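Local coordinates for protein putative aminooxidase (Propionibacterium acnes, PDB 2BA9) that isomerises polyunsaturated fatty acids, producing conjugated linoleic acid, and carries a bound flavin-adenine dinucleotide, at residues 123-128 / 146-151; 131-136 / 181-186; 140-145 / 378-383; 401-406 / 412-417. One frame throughout, in Å; residues are numbered along the deposited sequence.

Interaction 1: residues 123-128 / 146-151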
# COMPACT_ATOMS: atom_id res chain seq x y z
N THR A 123 21.37 -6.04 13.86
CA THR A 123 21.77 -6.14 15.25
C THR A 123 20.96 -5.21 16.19
O THR A 123 19.99 -5.65 16.84
CB THR A 123 23.26 -5.84 15.36
OG1 THR A 123 23.54 -4.59 14.71
CG2 THR A 123 24.07 -6.96 14.69
N LYS A 124 21.36 -3.94 16.25
CA LYS A 124 20.75 -2.95 17.13
C LYS A 124 19.22 -2.90 17.03
O LYS A 124 18.55 -2.70 18.04
CB LYS A 124 21.33 -1.57 16.82
CG LYS A 124 20.83 -0.44 17.71
CD LYS A 124 21.53 0.87 17.35
CE LYS A 124 20.92 2.08 18.05
NZ LYS A 124 21.42 3.39 17.46
N TYR A 125 18.68 -3.08 15.82
CA TYR A 125 17.23 -2.99 15.56
C TYR A 125 16.61 -4.30 15.11
O TYR A 125 15.57 -4.30 14.44
CB TYR A 125 16.94 -1.93 14.48
CG TYR A 125 17.43 -0.56 14.87
CD1 TYR A 125 16.89 0.09 15.97
CD2 TYR A 125 18.40 0.09 14.13
CE1 TYR A 125 17.32 1.35 16.34
CE2 TYR A 125 18.86 1.36 14.49
CZ TYR A 125 18.32 1.98 15.60
OH TYR A 125 18.74 3.24 15.95
N GLN A 126 17.21 -5.43 15.47
CA GLN A 126 16.64 -6.74 15.12
C GLN A 126 15.16 -6.80 15.51
O GLN A 126 14.80 -6.43 16.63
CB GLN A 126 17.41 -7.86 15.80
CG GLN A 126 16.80 -9.22 15.56
CD GLN A 126 17.78 -10.38 15.58
OE1 GLN A 126 17.36 -11.55 15.59
NE2 GLN A 126 19.09 -10.09 15.58
N GLY A 127 14.32 -7.25 14.59
CA GLY A 127 12.88 -7.34 14.83
C GLY A 127 12.06 -6.27 14.14
O GLY A 127 10.86 -6.44 13.91
N TYR A 128 12.71 -5.16 13.81
CA TYR A 128 12.10 -4.07 13.01
C TYR A 128 11.23 -4.55 11.83
O TYR A 128 10.24 -3.89 11.48
CB TYR A 128 13.22 -3.14 12.48
CG TYR A 128 13.92 -3.68 11.23
CD1 TYR A 128 13.52 -3.28 9.97
CD2 TYR A 128 14.97 -4.59 11.32
CE1 TYR A 128 14.14 -3.75 8.84
CE2 TYR A 128 15.61 -5.08 10.17
CZ TYR A 128 15.18 -4.64 8.93
OH TYR A 128 15.77 -5.10 7.77
N ASP A 146 13.98 10.25 8.42
CA ASP A 146 15.21 11.06 8.35
C ASP A 146 15.83 11.26 9.72
O ASP A 146 17.06 11.28 9.84
CB ASP A 146 14.96 12.44 7.73
CG ASP A 146 14.85 12.41 6.22
OD1 ASP A 146 15.52 11.56 5.56
OD2 ASP A 146 14.10 13.25 5.68
N GLU A 147 14.99 11.45 10.73
CA GLU A 147 15.46 11.60 12.11
C GLU A 147 16.11 10.30 12.59
O GLU A 147 17.18 10.30 13.17
CB GLU A 147 14.30 12.01 13.03
CG GLU A 147 13.90 13.47 12.88
CD GLU A 147 12.80 13.88 13.83
OE1 GLU A 147 12.84 13.45 15.02
OE2 GLU A 147 11.89 14.62 13.38
N PHE A 148 15.44 9.19 12.32
CA PHE A 148 16.01 7.86 12.57
C PHE A 148 17.41 7.72 11.95
O PHE A 148 18.36 7.32 12.62
CB PHE A 148 15.05 6.78 12.04
CG PHE A 148 15.67 5.41 11.91
CD1 PHE A 148 15.76 4.57 13.01
CD2 PHE A 148 16.18 4.98 10.69
CE1 PHE A 148 16.34 3.29 12.90
CE2 PHE A 148 16.76 3.71 10.57
CZ PHE A 148 16.83 2.86 11.68
N LEU A 149 17.52 8.06 10.66
CA LEU A 149 18.81 8.02 9.95
C LEU A 149 19.86 8.95 10.58
O LEU A 149 21.01 8.55 10.82
CB LEU A 149 18.62 8.36 8.46
CG LEU A 149 17.90 7.34 7.58
CD1 LEU A 149 17.87 7.76 6.09
CD2 LEU A 149 18.49 5.94 7.71
N ALA A 150 19.45 10.19 10.86
CA ALA A 150 20.32 11.19 11.48
C ALA A 150 20.92 10.72 12.80
O ALA A 150 22.09 10.92 13.07
CB ALA A 150 19.56 12.51 11.69
N LEU A 151 20.11 10.06 13.61
CA LEU A 151 20.57 9.55 14.90
C LEU A 151 21.70 8.53 14.73
O LEU A 151 22.56 8.38 15.61
CB LEU A 151 19.39 8.89 15.61
CG LEU A 151 19.53 8.53 17.07
CD1 LEU A 151 19.69 9.78 17.92
CD2 LEU A 151 18.30 7.74 17.48

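Interaction 2: residues 131-136 / 181-186. With NA (sodium ion), chain B.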
# COMPACT_ATOMS: atom_id res chain seq x y z
N ASN A 131 6.06 -8.25 10.47
CA ASN A 131 4.80 -7.77 9.94
C ASN A 131 3.94 -7.24 11.09
O ASN A 131 3.95 -7.79 12.19
CB ASN A 131 4.10 -8.90 9.17
CG ASN A 131 2.73 -8.52 8.68
OD1 ASN A 131 1.74 -8.82 9.32
ND2 ASN A 131 2.66 -7.83 7.53
N GLY A 132 3.24 -6.14 10.84
CA GLY A 132 2.41 -5.52 11.88
C GLY A 132 3.26 -4.79 12.91
O GLY A 132 4.48 -4.74 12.78
N HIS A 133 2.60 -4.21 13.91
CA HIS A 133 3.25 -3.37 14.91
C HIS A 133 2.98 -3.82 16.36
O HIS A 133 3.38 -3.14 17.32
CB HIS A 133 2.83 -1.90 14.73
CG HIS A 133 3.06 -1.37 13.34
ND1 HIS A 133 4.03 -0.43 13.05
CD2 HIS A 133 2.45 -1.64 12.17
CE1 HIS A 133 4.00 -0.15 11.76
NE2 HIS A 133 3.05 -0.88 11.20
N TYR A 134 2.32 -4.98 16.51
CA TYR A 134 1.93 -5.53 17.81
C TYR A 134 3.15 -5.97 18.63
O TYR A 134 3.11 -6.00 19.87
CB TYR A 134 0.91 -6.70 17.66
CG TYR A 134 1.25 -7.74 16.61
CD1 TYR A 134 2.06 -8.80 16.93
CD2 TYR A 134 0.76 -7.66 15.30
CE1 TYR A 134 2.39 -9.75 16.00
CE2 TYR A 134 1.09 -8.62 14.34
CZ TYR A 134 1.91 -9.67 14.71
OH TYR A 134 2.29 -10.64 13.84
N ASN A 135 4.24 -6.30 17.93
CA ASN A 135 5.55 -6.41 18.56
C ASN A 135 6.17 -5.02 18.57
O ASN A 135 6.56 -4.49 17.52
CB ASN A 135 6.44 -7.42 17.83
CG ASN A 135 5.76 -8.78 17.61
OD1 ASN A 135 5.46 -9.16 16.48
ND2 ASN A 135 5.54 -9.52 18.70
N LYS A 136 6.23 -4.41 19.75
CA LYS A 136 6.66 -3.01 19.90
C LYS A 136 8.10 -2.80 19.41
O LYS A 136 9.04 -3.47 19.87
CB LYS A 136 6.52 -2.58 21.37
CG LYS A 136 6.67 -1.08 21.67
CD LYS A 136 6.93 -0.86 23.20
CE LYS A 136 7.16 0.60 23.55
NZ LYS A 136 7.53 0.84 25.01
N VAL A 181 8.59 2.47 7.02
CA VAL A 181 9.54 2.40 5.90
C VAL A 181 10.23 1.05 5.88
O VAL A 181 10.27 0.39 4.84
CB VAL A 181 10.62 3.52 5.98
CG1 VAL A 181 11.65 3.38 4.80
CG2 VAL A 181 9.95 4.93 6.02
N LEU A 182 10.73 0.65 7.06
CA LEU A 182 11.60 -0.50 7.20
C LEU A 182 10.87 -1.86 7.28
O LEU A 182 11.49 -2.91 7.10
CB LEU A 182 12.55 -0.28 8.38
CG LEU A 182 13.57 0.85 8.10
CD1 LEU A 182 14.25 1.35 9.37
CD2 LEU A 182 14.61 0.37 7.07
N LYS A 183 9.55 -1.82 7.51
CA LYS A 183 8.69 -3.00 7.39
C LYS A 183 8.36 -3.32 5.93
O LYS A 183 8.22 -4.49 5.58
CB LYS A 183 7.40 -2.85 8.23
CG LYS A 183 7.65 -3.02 9.73
CD LYS A 183 6.40 -2.88 10.59
CE LYS A 183 6.77 -2.85 12.06
NZ LYS A 183 7.54 -4.07 12.51
N TYR A 184 8.24 -2.29 5.10
CA TYR A 184 8.17 -2.45 3.64
C TYR A 184 9.57 -2.63 3.05
O TYR A 184 9.94 -3.73 2.60
CB TYR A 184 7.44 -1.23 3.03
CG TYR A 184 7.67 -0.95 1.56
CD1 TYR A 184 7.89 -1.97 0.64
CD2 TYR A 184 7.63 0.36 1.08
CE1 TYR A 184 8.10 -1.70 -0.69
CE2 TYR A 184 7.82 0.64 -0.26
CZ TYR A 184 8.06 -0.39 -1.14
OH TYR A 184 8.26 -0.14 -2.48
N LEU A 185 10.36 -1.56 3.06
CA LEU A 185 11.73 -1.64 2.57
C LEU A 185 12.66 -2.10 3.67
O LEU A 185 13.49 -1.34 4.17
CB LEU A 185 12.18 -0.30 1.98
CG LEU A 185 11.52 0.11 0.66
CD1 LEU A 185 11.77 1.58 0.39
CD2 LEU A 185 12.02 -0.72 -0.51
N ASP A 186 12.51 -3.36 4.06
CA ASP A 186 13.50 -3.97 4.93
C ASP A 186 14.74 -4.19 4.08
O ASP A 186 14.70 -4.00 2.85
CB ASP A 186 12.99 -5.26 5.60
CG ASP A 186 12.57 -6.35 4.63
OD1 ASP A 186 12.60 -6.16 3.40
OD2 ASP A 186 12.16 -7.42 5.13
NA NA B . 8.05 -6.99 5.45
O HOH W 1 7.03 -4.87 14.90
O HOH W 2 9.05 -6.29 3.46
O HOH W 3 9.98 -6.93 6.35
O HOH W 4 6.91 -6.86 7.57

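Interaction 3: residues 140-145 / 378-383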
# COMPACT_ATOMS: atom_id res chain seq x y z
N ASP A 140 13.71 4.28 18.48
CA ASP A 140 14.28 5.01 17.35
C ASP A 140 13.42 4.87 16.09
O ASP A 140 13.33 5.80 15.30
CB ASP A 140 15.70 4.54 17.06
CG ASP A 140 16.68 4.86 18.18
OD1 ASP A 140 16.33 5.58 19.15
OD2 ASP A 140 17.81 4.36 18.08
N LEU A 141 12.78 3.72 15.93
CA LEU A 141 11.96 3.44 14.74
C LEU A 141 10.62 4.19 14.74
O LEU A 141 9.91 4.24 13.72
CB LEU A 141 11.72 1.93 14.61
CG LEU A 141 12.97 1.10 14.32
CD1 LEU A 141 12.68 -0.37 14.54
CD2 LEU A 141 13.45 1.35 12.91
N MET A 142 10.28 4.76 15.89
CA MET A 142 9.06 5.56 16.05
C MET A 142 9.23 7.01 15.56
O MET A 142 8.25 7.75 15.45
CB MET A 142 8.66 5.55 17.52
CG MET A 142 8.43 4.15 18.07
SD MET A 142 7.71 4.16 19.71
CE MET A 142 7.78 2.40 20.12
N LEU A 143 10.48 7.39 15.26
CA LEU A 143 10.82 8.70 14.74
C LEU A 143 10.61 8.77 13.22
O LEU A 143 10.66 7.74 12.55
CB LEU A 143 12.30 9.00 15.02
CG LEU A 143 12.69 9.26 16.46
CD1 LEU A 143 14.23 9.30 16.65
CD2 LEU A 143 12.01 10.57 16.92
N PRO A 144 10.40 9.99 12.67
CA PRO A 144 10.39 10.10 11.21
C PRO A 144 11.69 9.53 10.62
O PRO A 144 12.76 9.62 11.27
CB PRO A 144 10.25 11.60 10.96
CG PRO A 144 9.67 12.16 12.22
CD PRO A 144 10.17 11.30 13.32
N PHE A 145 11.60 8.93 9.43
CA PHE A 145 12.72 8.19 8.85
C PHE A 145 14.03 8.97 8.80
O PHE A 145 15.07 8.40 9.11
CB PHE A 145 12.37 7.67 7.45
CG PHE A 145 13.33 6.61 6.92
CD1 PHE A 145 13.50 5.41 7.59
CD2 PHE A 145 14.00 6.80 5.72
CE1 PHE A 145 14.37 4.44 7.10
CE2 PHE A 145 14.86 5.82 5.22
CZ PHE A 145 15.04 4.64 5.91
N ASP A 378 1.96 10.21 17.62
CA ASP A 378 0.89 9.28 17.90
C ASP A 378 1.45 7.85 17.97
O ASP A 378 1.10 7.08 18.85
CB ASP A 378 -0.24 9.43 16.87
CG ASP A 378 -1.04 10.73 17.04
OD1 ASP A 378 -0.96 11.37 18.12
OD2 ASP A 378 -1.77 11.11 16.10
N TYR A 379 2.38 7.51 17.09
CA TYR A 379 3.05 6.20 17.16
C TYR A 379 3.75 6.04 18.53
O TYR A 379 3.57 5.02 19.21
CB TYR A 379 4.02 6.02 15.97
CG TYR A 379 4.38 4.57 15.67
CD1 TYR A 379 3.99 3.95 14.47
CD2 TYR A 379 5.12 3.81 16.59
CE1 TYR A 379 4.33 2.61 14.20
CE2 TYR A 379 5.45 2.48 16.33
CZ TYR A 379 5.06 1.89 15.15
OH TYR A 379 5.41 0.57 14.96
N LYS A 380 4.50 7.07 18.94
CA LYS A 380 5.28 7.10 20.17
C LYS A 380 4.36 7.02 21.38
O LYS A 380 4.70 6.41 22.38
CB LYS A 380 6.11 8.40 20.29
CG LYS A 380 7.42 8.44 19.52
CD LYS A 380 8.13 9.76 19.75
CE LYS A 380 9.18 10.06 18.69
NZ LYS A 380 9.80 11.40 18.99
N ALA A 381 3.19 7.66 21.27
CA ALA A 381 2.22 7.73 22.35
C ALA A 381 1.54 6.37 22.59
O ALA A 381 0.79 6.22 23.54
CB ALA A 381 1.17 8.81 22.07
N GLY A 382 1.80 5.41 21.70
CA GLY A 382 1.39 4.02 21.89
C GLY A 382 0.25 3.54 21.01
O GLY A 382 -0.31 2.49 21.27
N TRP A 383 -0.05 4.29 19.94
CA TRP A 383 -1.23 4.01 19.09
C TRP A 383 -1.53 2.53 18.91
O TRP A 383 -2.64 2.11 19.18
CB TRP A 383 -1.09 4.67 17.70
CG TRP A 383 -2.41 4.88 16.99
CD1 TRP A 383 -3.21 6.00 17.05
CD2 TRP A 383 -3.07 3.96 16.12
NE1 TRP A 383 -4.33 5.82 16.26
CE2 TRP A 383 -4.27 4.57 15.69
CE3 TRP A 383 -2.77 2.67 15.67
CZ2 TRP A 383 -5.16 3.94 14.84
CZ3 TRP A 383 -3.66 2.04 14.81
CH2 TRP A 383 -4.84 2.68 14.40

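Interaction 4: residues 401-406 / 412-417. With FAD (flavin-adenine dinucleotide), chain D.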
# COMPACT_ATOMS: atom_id res chain seq x y z
N GLU A 401 -4.55 -2.05 5.74
CA GLU A 401 -3.32 -1.27 5.63
C GLU A 401 -2.90 -0.60 6.95
O GLU A 401 -1.73 -0.68 7.31
CB GLU A 401 -3.43 -0.25 4.52
CG GLU A 401 -3.47 -0.87 3.11
CD GLU A 401 -3.73 0.15 2.01
OE1 GLU A 401 -4.60 1.02 2.22
OE2 GLU A 401 -3.08 0.09 0.95
N ILE A 402 -3.84 -0.01 7.68
CA ILE A 402 -3.52 0.72 8.91
C ILE A 402 -2.76 -0.13 9.94
O ILE A 402 -1.89 0.41 10.61
CB ILE A 402 -4.78 1.35 9.57
CG1 ILE A 402 -4.41 2.37 10.68
CG2 ILE A 402 -5.70 0.25 10.14
CD1 ILE A 402 -3.34 3.37 10.33
N MET A 403 -3.03 -1.44 10.01
CA MET A 403 -2.43 -2.33 11.03
C MET A 403 -1.08 -2.95 10.65
O MET A 403 -0.41 -3.59 11.48
CB MET A 403 -3.39 -3.49 11.38
CG MET A 403 -4.74 -3.07 11.93
SD MET A 403 -4.70 -1.81 13.23
CE MET A 403 -3.71 -2.64 14.47
N SER A 404 -0.69 -2.74 9.39
CA SER A 404 0.53 -3.32 8.84
C SER A 404 1.24 -2.24 8.02
O SER A 404 1.97 -1.41 8.56
CB SER A 404 0.21 -4.57 8.00
OG SER A 404 -0.73 -4.29 6.96
N PHE A 405 1.02 -2.25 6.71
CA PHE A 405 1.59 -1.25 5.84
C PHE A 405 0.79 -1.24 4.56
O PHE A 405 0.14 -2.24 4.23
CB PHE A 405 3.06 -1.57 5.55
CG PHE A 405 3.71 -0.59 4.65
CD1 PHE A 405 4.11 0.66 5.13
CD2 PHE A 405 3.91 -0.88 3.31
CE1 PHE A 405 4.70 1.58 4.28
CE2 PHE A 405 4.50 0.04 2.45
CZ PHE A 405 4.91 1.27 2.95
N GLY A 406 0.82 -0.12 3.84
CA GLY A 406 0.11 0.03 2.59
C GLY A 406 0.71 -0.72 1.41
O GLY A 406 0.91 -0.12 0.36
N CYS A 412 -1.90 -8.95 3.30
CA CYS A 412 -2.28 -10.35 3.18
C CYS A 412 -1.60 -11.17 4.29
O CYS A 412 -2.23 -11.99 4.94
CB CYS A 412 -1.92 -10.91 1.81
SG CYS A 412 -2.89 -10.21 0.43
N HIS A 413 -0.30 -10.92 4.48
CA HIS A 413 0.49 -11.53 5.57
C HIS A 413 -0.12 -11.23 6.96
O HIS A 413 -0.22 -12.12 7.83
CB HIS A 413 1.94 -11.03 5.47
CG HIS A 413 2.91 -11.73 6.37
ND1 HIS A 413 4.23 -11.32 6.49
CD2 HIS A 413 2.77 -12.76 7.23
CE1 HIS A 413 4.85 -12.09 7.35
NE2 HIS A 413 3.99 -12.98 7.82
N TYR A 414 -0.55 -9.99 7.15
CA TYR A 414 -1.25 -9.64 8.38
C TYR A 414 -2.58 -10.39 8.52
O TYR A 414 -2.91 -10.86 9.62
CB TYR A 414 -1.49 -8.13 8.46
CG TYR A 414 -2.00 -7.68 9.82
CD1 TYR A 414 -1.14 -7.16 10.77
CD2 TYR A 414 -3.35 -7.81 10.15
CE1 TYR A 414 -1.61 -6.77 12.02
CE2 TYR A 414 -3.82 -7.42 11.39
CZ TYR A 414 -2.94 -6.90 12.32
OH TYR A 414 -3.40 -6.51 13.54
N SER A 415 -3.35 -10.49 7.44
CA SER A 415 -4.61 -11.27 7.47
C SER A 415 -4.37 -12.76 7.84
O SER A 415 -5.03 -13.30 8.74
CB SER A 415 -5.37 -11.14 6.14
OG SER A 415 -6.19 -9.96 6.12
N LYS A 416 -3.43 -13.39 7.16
CA LYS A 416 -2.95 -14.76 7.50
C LYS A 416 -2.67 -14.91 8.99
O LYS A 416 -3.17 -15.84 9.65
CB LYS A 416 -1.66 -15.06 6.70
CG LYS A 416 -0.99 -16.41 6.94
CD LYS A 416 0.36 -16.44 6.23
CE LYS A 416 0.97 -17.83 6.17
NZ LYS A 416 1.48 -18.27 7.48
N ASP A 417 -1.86 -14.01 9.53
CA ASP A 417 -1.43 -14.09 10.93
C ASP A 417 -2.59 -13.80 11.89
O ASP A 417 -2.63 -14.35 12.97
CB ASP A 417 -0.28 -13.11 11.20
CG ASP A 417 1.06 -13.59 10.65
OD1 ASP A 417 1.22 -14.80 10.35
OD2 ASP A 417 1.97 -12.75 10.54
PA FAD D . -7.57 -1.86 -0.57
O1A FAD D . -6.68 -2.42 -1.64
O2A FAD D . -7.79 -0.36 -0.58
O5B FAD D . -9.02 -2.53 -0.73
C5B FAD D . -10.00 -2.18 0.22
C4B FAD D . -11.35 -2.71 -0.21
O4B FAD D . -12.31 -2.38 0.78
C3B FAD D . -11.80 -2.11 -1.54
O3B FAD D . -12.15 -3.14 -2.44
C2B FAD D . -12.97 -1.23 -1.16
O2B FAD D . -13.90 -1.05 -2.22
C1B FAD D . -13.47 -1.92 0.12
N9A FAD D . -14.24 -0.97 0.94
C8A FAD D . -13.85 0.27 1.39
N7A FAD D . -14.87 0.83 2.09
C5A FAD D . -15.91 -0.05 2.11
C6A FAD D . -17.21 -0.01 2.66
N6A FAD D . -17.48 0.90 3.66
N1A FAD D . -18.04 -1.11 2.51
C2A FAD D . -17.63 -2.22 1.78
N3A FAD D . -16.36 -2.25 1.24
C4A FAD D . -15.52 -1.18 1.38
N1 FAD D . 1.43 -2.61 -3.21
C2 FAD D . 2.56 -3.41 -3.32
O2 FAD D . 2.67 -4.41 -2.61
N3 FAD D . 3.56 -3.06 -4.21
C4 FAD D . 3.43 -1.94 -5.00
O4 FAD D . 4.34 -1.67 -5.80
C4X FAD D . 2.29 -1.14 -4.89
N5 FAD D . 2.13 0.01 -5.66
C5X FAD D . 0.94 0.71 -5.68
C6 FAD D . 0.76 1.77 -6.56
C7 FAD D . -0.45 2.45 -6.60
C7M FAD D . -0.62 3.58 -7.57
C8 FAD D . -1.49 2.07 -5.74
C8M FAD D . -2.81 2.76 -5.74
C9 FAD D . -1.30 1.01 -4.86
C9A FAD D . -0.08 0.32 -4.81
N10 FAD D . 0.14 -0.74 -3.91
C10 FAD D . 1.28 -1.50 -4.00
C1' FAD D . -0.65 -0.86 -2.65
C2' FAD D . -1.66 -2.00 -2.72
O2' FAD D . -2.41 -1.99 -3.92
C3' FAD D . -2.56 -1.89 -1.50
O3' FAD D . -1.75 -1.76 -0.32
C4' FAD D . -3.49 -3.08 -1.40
O4' FAD D . -4.48 -3.05 -2.42
C5' FAD D . -4.12 -3.08 -0.01
O5' FAD D . -5.21 -3.97 0.02
P FAD D . -6.38 -3.77 1.13
O1P FAD D . -7.47 -4.81 0.93
O2P FAD D . -5.75 -3.86 2.48
O3P FAD D . -7.02 -2.33 0.86

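Interaction 1: residues 123-128 / 146-151
The loop that follows helix 106-122 is pinned to helix 145-151 by two buried aromatic side chains, Tyr125 and Phe148, whose rings meet. CE1 of Phe148 lies 3.5 Å above the plane of the Tyr125 ring, displaced from the centre toward its rim, and comes to 3.6 Å from Tyr125 CE2. The two planes are inclined at 53°, an oblique pairing that is neither a stack nor edge-to-face, with the centroids 5.1 Å apart. Because the backbones stay well separated, Tyr125 CA to Phe148 CA being 11.3 Å, long aromatic side chains suit both positions. With CG of Phe148 anti to the backbone N (chi1 165°), the ring leans out from the helix far enough to meet the tyrosine. On the loop side, two overlapping beta turns, type I from Thr123 to Gln126 and type II from Tyr125 to Tyr128, share Tyr125 and Gln126. Gly127 sits in the second turn with a positive phi of 105°, a conformation that favours glycine. The opposite face of the Tyr125 ring is covered by the aliphatic part of Lys124, whose CG stands over the ring centre. From there the extended lysine chain reaches past the ring, and Lys124 NZ donates a hydrogen bond to Tyr125 OH at 3.1 Å. Tyrosine fits here since its hydroxyl also hydrogen-bonds to Asp140 OD2 and Asn152 ND2, while Phe148 presses on Leu117 of helix 106-122 and Leu182 of helix 178-184.

Interaction 2: residues 131-136 / 181-186
Lys183, in the last turn of helix 178-184, reaches across to Gly132 and His133 in the loop between helices 106-122 and 145-151, while its own carbonyl belongs to a sodium site. The apolar part of the contact is a CH-pi interaction: Lys183 CE lies over one face of the His133 imidazole, 4.0 Å from the ring centroid. A lysine suits this place because its methylene chain can pack on the ring and still deliver an amine beyond it. That chain runs extended until it bends at the last torsion (chi4 -58°), where NZ turns among loop carbonyls. Gly132 O lies 3.1 Å from Lys183 CE, in a turn of the chain whose positive phi favours glycine.

Among the polar contacts, NZ donates hydrogen bonds to the carbonyl oxygens of Ala130 and Tyr128. It also donates to a water at 2.6 Å, which lies 2.7 Å from Asn135 O and can donate to it, though it has more acceptors in reach than protons. The imidazole is held at both nitrogens, ND1 by Tyr379 OH and NE2 by Ser404 O.

The third element is metal coordination: sodium is bound by three waters, by Glu410 and by Lys183 O at 2.5 Å, and one of those waters donates to Asp186 OD2 at 2.5 Å.

Interaction 3: residues 140-145 / 378-383
The backbones approach most closely at Met142 and Lys380, whose CA atoms are 5.8 Å apart, where a turn of helical backbone angles at 140-142 faces the end of helix 376-380. Met142 carries the buried half of the contact. Its CB packs on Lys380 CG, and its CG comes to 3.6 Å from Tyr379 CD2, the methionine chain crossing the tyrosine at about a right angle. The sulfur makes a Met-aromatic contact at the ring edge: SD is 5.3 Å from the Tyr379 ring centroid and 80° off the ring normal. An unbranched, flexible methionine suits this place, since it can follow both the ring and the helix backbone, SD also touching Lys380 CA.

CG of Tyr379 lies anti to the backbone N (chi1 -160°), which carries the ring inward, where its hydroxyl hydrogen-bonds to His133 ND1. Lys380, exposed as a whole, runs its extended chain over Met142 until CE and NZ lie against Leu143 CD2, at 3.4 Å and 3.1 Å, the carbon pair tighter than usual. Its methylenes suit the apolar neighbours and its amine suits a border position.

Just past Lys380 in the chain, helix 376-380 closes at Gly382, which has positive phi, and two backbone bonds run back into the last turn, from Gly382 N to Tyr379 O and from Trp383 N to Asp378 O: a Schellman motif.

Interaction 4: residues 401-406 / 412-417
Tyr414 gives up the most surface here, and its ring meets Met403 and Ser404 of the loop that leads into its own helix. CB of Met403 sits over one face of the Tyr414 ring in a CH-pi contact, 3.9 Å from the centroid and 25° off the normal; it is nearest to CZ, at 3.6 Å. Tyr414 projects from helix 408-423 with CG anti to the backbone N (chi1 -170°), which lays the ring alongside the loop, with CE1 3.4 Å from Met403 O. A tyrosine suits the spot: its flat face takes the methylene, and its hydroxyl hydrogen-bonds to Glu388. Met403, bent at chi2 and chi3, curls its chain so that CE also comes near Tyr414 OH. Ser404 is small enough for CB to rest against Tyr414 CB at 4.0 Å, bringing loop and helix close together.

At the start of the same loop, Glu401 OE2 accepts a 2.6 Å hydrogen bond from O3' of the flavin-adenine dinucleotide, while OE1 forms a salt bridge with Lys45. The contact thus lies between the cofactor and helix 383-389, whose Tyr384 and Val387 pack on Met403; on another side of helix 408-423, Cys412 and Ser415 touch helix 16-28, which follows strand 9-12 of the parallel sheet in the chain.

How the interactions relate
From the N terminus, 123-128, 131-136 and 140-145 follow one another in the loop between helices 106-122 and 145-151. Interaction 1 closes this loop locally on the helix that ends it. Interaction 2 crosses interaction 1 in the chain, reaching on to helix 178-184, and interaction 3 crosses both, spanning 232 residues to join the loop to helix 376-380. Interaction 4 comes later in series, a short closure of the cofactor-binding loop on helix 408-423. Tyr125 with Asp140 joins interactions 1 and 3, and His133 links interaction 2 to Tyr379 of interaction 3 and Ser404 of interaction 4, so the long loop connects helices 178-184 and 376-380 with the flavin-binding part.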